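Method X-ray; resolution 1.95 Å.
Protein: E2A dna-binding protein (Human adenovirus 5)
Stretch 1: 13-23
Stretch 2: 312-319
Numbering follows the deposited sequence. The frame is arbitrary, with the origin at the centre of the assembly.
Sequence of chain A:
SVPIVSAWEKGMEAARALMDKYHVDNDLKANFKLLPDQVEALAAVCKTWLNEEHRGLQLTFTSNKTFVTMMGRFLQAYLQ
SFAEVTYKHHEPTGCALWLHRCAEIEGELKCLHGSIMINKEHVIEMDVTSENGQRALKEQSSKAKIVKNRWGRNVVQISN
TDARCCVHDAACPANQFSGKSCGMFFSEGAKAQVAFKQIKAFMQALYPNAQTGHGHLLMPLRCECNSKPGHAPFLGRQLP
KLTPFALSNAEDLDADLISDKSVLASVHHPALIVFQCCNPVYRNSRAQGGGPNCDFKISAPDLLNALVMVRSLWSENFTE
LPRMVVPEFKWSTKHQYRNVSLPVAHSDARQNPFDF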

# COMPACT_ATOMS: atom_id res chain seq x y z
N GLU A 13 -4.72 -29.16 -0.49
CA GLU A 13 -5.11 -29.77 -1.76
C GLU A 13 -5.28 -28.73 -2.88
O GLU A 13 -4.72 -28.89 -4.00
CB GLU A 13 -6.42 -30.53 -1.53
CG GLU A 13 -6.88 -31.35 -2.75
CD GLU A 13 -8.30 -31.96 -2.53
OE1 GLU A 13 -9.16 -31.31 -1.86
OE2 GLU A 13 -8.56 -33.08 -3.00
N ALA A 14 -6.03 -27.70 -2.57
CA ALA A 14 -6.33 -26.58 -3.50
C ALA A 14 -5.02 -25.94 -3.94
O ALA A 14 -4.77 -25.71 -5.17
CB ALA A 14 -7.22 -25.62 -2.83
N ALA A 15 -4.10 -25.75 -2.98
CA ALA A 15 -2.86 -25.03 -3.24
C ALA A 15 -1.99 -25.90 -4.11
O ALA A 15 -1.38 -25.44 -5.09
CB ALA A 15 -2.13 -24.63 -1.87
N ARG A 16 -1.95 -27.19 -3.83
CA ARG A 16 -1.17 -28.06 -4.67
C ARG A 16 -1.74 -28.17 -6.10
O ARG A 16 -0.98 -28.19 -7.06
CB ARG A 16 -0.99 -29.46 -4.01
CG ARG A 16 -0.15 -30.41 -4.86
CD ARG A 16 1.21 -29.77 -5.26
NE ARG A 16 2.28 -30.27 -4.43
CZ ARG A 16 2.98 -31.37 -4.68
NH1 ARG A 16 2.74 -32.09 -5.76
NH2 ARG A 16 3.93 -31.73 -3.85
N ALA A 17 -3.05 -28.18 -6.22
CA ALA A 17 -3.71 -28.20 -7.55
C ALA A 17 -3.22 -27.00 -8.41
O ALA A 17 -2.77 -27.14 -9.55
CB ALA A 17 -5.20 -28.11 -7.37
N LEU A 18 -3.30 -25.81 -7.81
CA LEU A 18 -2.73 -24.60 -8.40
C LEU A 18 -1.29 -24.70 -8.73
O LEU A 18 -0.86 -24.37 -9.84
CB LEU A 18 -3.05 -23.41 -7.45
CG LEU A 18 -4.20 -22.45 -7.62
CD1 LEU A 18 -5.31 -22.62 -8.71
CD2 LEU A 18 -4.80 -21.96 -6.27
N MET A 19 -0.47 -25.19 -7.81
CA MET A 19 0.96 -25.20 -8.02
C MET A 19 1.32 -26.24 -9.07
O MET A 19 2.33 -26.10 -9.79
CB MET A 19 1.69 -25.57 -6.70
CG MET A 19 1.53 -24.52 -5.57
SD MET A 19 2.61 -24.79 -4.16
CE MET A 19 1.83 -26.15 -3.31
N ASP A 20 0.51 -27.31 -9.14
CA ASP A 20 0.79 -28.34 -10.17
C ASP A 20 0.46 -27.71 -11.55
O ASP A 20 1.31 -27.68 -12.42
CB ASP A 20 -0.07 -29.58 -9.92
CG ASP A 20 0.42 -30.42 -8.74
OD1 ASP A 20 1.64 -30.40 -8.42
OD2 ASP A 20 -0.46 -31.10 -8.16
N LYS A 21 -0.76 -27.20 -11.69
CA LYS A 21 -1.27 -26.63 -12.95
C LYS A 21 -0.35 -25.54 -13.49
O LYS A 21 -0.11 -25.44 -14.70
CB LYS A 21 -2.67 -26.09 -12.74
CG LYS A 21 -3.25 -25.35 -13.98
CD LYS A 21 -4.72 -25.06 -13.78
CE LYS A 21 -5.33 -24.28 -14.97
NZ LYS A 21 -6.65 -23.91 -14.52
N TYR A 22 0.20 -24.72 -12.60
CA TYR A 22 1.08 -23.63 -13.02
C TYR A 22 2.57 -23.93 -12.94
O TYR A 22 3.40 -23.02 -13.04
CB TYR A 22 0.65 -22.31 -12.37
CG TYR A 22 -0.76 -21.94 -12.80
CD1 TYR A 22 -1.00 -21.29 -14.04
CD2 TYR A 22 -1.84 -22.24 -12.00
CE1 TYR A 22 -2.30 -20.98 -14.43
CE2 TYR A 22 -3.12 -21.93 -12.35
CZ TYR A 22 -3.35 -21.30 -13.56
OH TYR A 22 -4.65 -21.00 -13.85
N HIS A 23 2.90 -25.23 -12.80
CA HIS A 23 4.29 -25.71 -12.91
C HIS A 23 5.22 -24.96 -11.98
O HIS A 23 6.30 -24.51 -12.40
CB HIS A 23 4.77 -25.62 -14.37
CG HIS A 23 3.77 -26.16 -15.34
ND1 HIS A 23 3.50 -27.52 -15.44
CD2 HIS A 23 2.90 -25.54 -16.18
CE1 HIS A 23 2.54 -27.70 -16.33
NE2 HIS A 23 2.15 -26.52 -16.79
N SER A 312 -9.66 -12.95 -10.96
CA SER A 312 -9.70 -13.60 -12.27
C SER A 312 -9.03 -14.97 -12.30
O SER A 312 -9.61 -15.93 -12.80
CB SER A 312 -9.12 -12.72 -13.39
OG SER A 312 -10.02 -11.65 -13.59
N LEU A 313 -7.82 -15.05 -11.77
CA LEU A 313 -7.06 -16.30 -11.68
C LEU A 313 -7.83 -17.33 -10.91
O LEU A 313 -7.86 -18.53 -11.32
CB LEU A 313 -5.69 -16.05 -10.98
CG LEU A 313 -4.76 -17.17 -10.50
CD1 LEU A 313 -4.62 -18.32 -11.49
CD2 LEU A 313 -3.29 -16.52 -10.22
N TRP A 314 -8.43 -16.89 -9.79
CA TRP A 314 -9.21 -17.75 -8.93
C TRP A 314 -10.40 -18.36 -9.76
O TRP A 314 -10.64 -19.58 -9.73
CB TRP A 314 -9.74 -16.98 -7.72
CG TRP A 314 -10.44 -17.91 -6.78
CD1 TRP A 314 -11.80 -18.20 -6.73
CD2 TRP A 314 -9.82 -18.72 -5.79
NE1 TRP A 314 -12.04 -19.18 -5.76
CE2 TRP A 314 -10.84 -19.51 -5.17
CE3 TRP A 314 -8.49 -18.87 -5.36
CZ2 TRP A 314 -10.57 -20.39 -4.12
CZ3 TRP A 314 -8.22 -19.77 -4.32
CH2 TRP A 314 -9.26 -20.51 -3.71
N SER A 315 -11.07 -17.49 -10.52
CA SER A 315 -12.27 -17.85 -11.31
C SER A 315 -11.93 -18.86 -12.40
O SER A 315 -12.82 -19.60 -12.85
CB SER A 315 -12.92 -16.61 -11.97
OG SER A 315 -12.17 -16.21 -13.14
N GLU A 316 -10.67 -18.88 -12.84
CA GLU A 316 -10.25 -19.85 -13.82
C GLU A 316 -9.93 -21.18 -13.15
O GLU A 316 -9.63 -22.15 -13.84
CB GLU A 316 -9.03 -19.37 -14.64
CG GLU A 316 -9.33 -18.09 -15.47
CD GLU A 316 -8.12 -17.48 -16.15
OE1 GLU A 316 -7.02 -18.06 -16.14
OE2 GLU A 316 -8.30 -16.38 -16.72
N ASN A 317 -10.04 -21.25 -11.83
CA ASN A 317 -9.66 -22.49 -11.13
C ASN A 317 -10.68 -23.05 -10.19
O ASN A 317 -10.61 -24.23 -9.85
CB ASN A 317 -8.34 -22.30 -10.41
CG ASN A 317 -7.22 -22.14 -11.35
OD1 ASN A 317 -6.83 -21.03 -11.70
ND2 ASN A 317 -6.70 -23.23 -11.78
N PHE A 318 -11.61 -22.21 -9.76
CA PHE A 318 -12.64 -22.53 -8.80
C PHE A 318 -13.90 -21.95 -9.33
O PHE A 318 -13.86 -20.99 -10.11
CB PHE A 318 -12.31 -22.00 -7.39
CG PHE A 318 -11.05 -22.55 -6.84
CD1 PHE A 318 -9.82 -21.94 -7.13
CD2 PHE A 318 -11.04 -23.74 -6.10
CE1 PHE A 318 -8.59 -22.48 -6.70
CE2 PHE A 318 -9.83 -24.28 -5.66
CZ PHE A 318 -8.59 -23.63 -5.95
N THR A 319 -15.04 -22.52 -8.94
CA THR A 319 -16.27 -21.98 -9.53
C THR A 319 -16.99 -20.91 -8.67
O THR A 319 -17.81 -20.18 -9.22
CB THR A 319 -17.23 -23.12 -10.04
OG1 THR A 319 -17.90 -23.68 -8.92
CG2 THR A 319 -16.40 -24.25 -10.79
O HOH W 1 -5.33 -20.16 -16.18

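The most unusual feature of this contact is the amide of N317, crowded by three polar groups yet probably modelled the wrong way round. As deposited, N317 ND2 lies 2.8 Å from K21 NZ, nitrogen facing nitrogen, while N317 OD1 lies 2.7 Å from L313 O and 3.1 Å from Y22 OH. Turning the amide over would offer an oxygen to the lysine and an NH2 to the carbonyl, so these approaches may be hydrogen bonds, but the assignment remains open. Asparagine suits such a spot because its short side chain carries a donor and an acceptor side by side.

N317 also packs against a purely apolar neighbour: L18 CD1 comes within 3.3 Å of N317 CG. The CA-to-CB bond of L18 runs sideways to the other stretch, but the end of its side chain comes nearer, and its chi1 of -97° and chi2 of 6° both lie between the usual wells. L18 CD2 comes within 3.8 Å of F318 CE1, at the edge of the phenyl ring and near its plane, and L18 CD1 lies about as close to that atom. A branched apolar end suits leucine to a place where it meets both the phenyl ring and the amide carbon of N317. One turn earlier in the helix, A14 points toward the second stretch, and A14 CB lies 3.9 Å from F318 CZ. A bare methyl fits here: the CA atoms of A14 and F318 are 9.2 Å apart, the phenylalanine side chain covers just over half of that distance, and the alanine methyl meets its tip.

At the other end of the helix, K21 is fully extended, with all four chi angles t. This carries its ammonium group to the turn after the second helix, where K21 NZ is also 3.5 Å from E316 O. A long, flexible side chain lets an exposed residue place its charge among polar atoms while its aliphatic part bridges the gap.

Y22, the first residue to leave helical phi/psi, serves both chemistries. Its ring packs against a leucine, with Y22 CZ 3.8 Å from L313 CD1, and its hydroxyl reaches polar company. Y22 OH and E316 OE1 are 4.4 Å apart, too far for a direct bond, and water 1 joins them: it hydrogen-bonds to Y22 OH at 2.6 Å and donates to E316 OE1 at 2.7 Å.

Backbone hydrogen bonds also fasten the turn of the second stretch to the end of the helix before it. N317 N donates to W314 O at 2.7 Å and F318 N donates to the same W314 O at 2.8 Å, tying both residues back to the helix that precedes them.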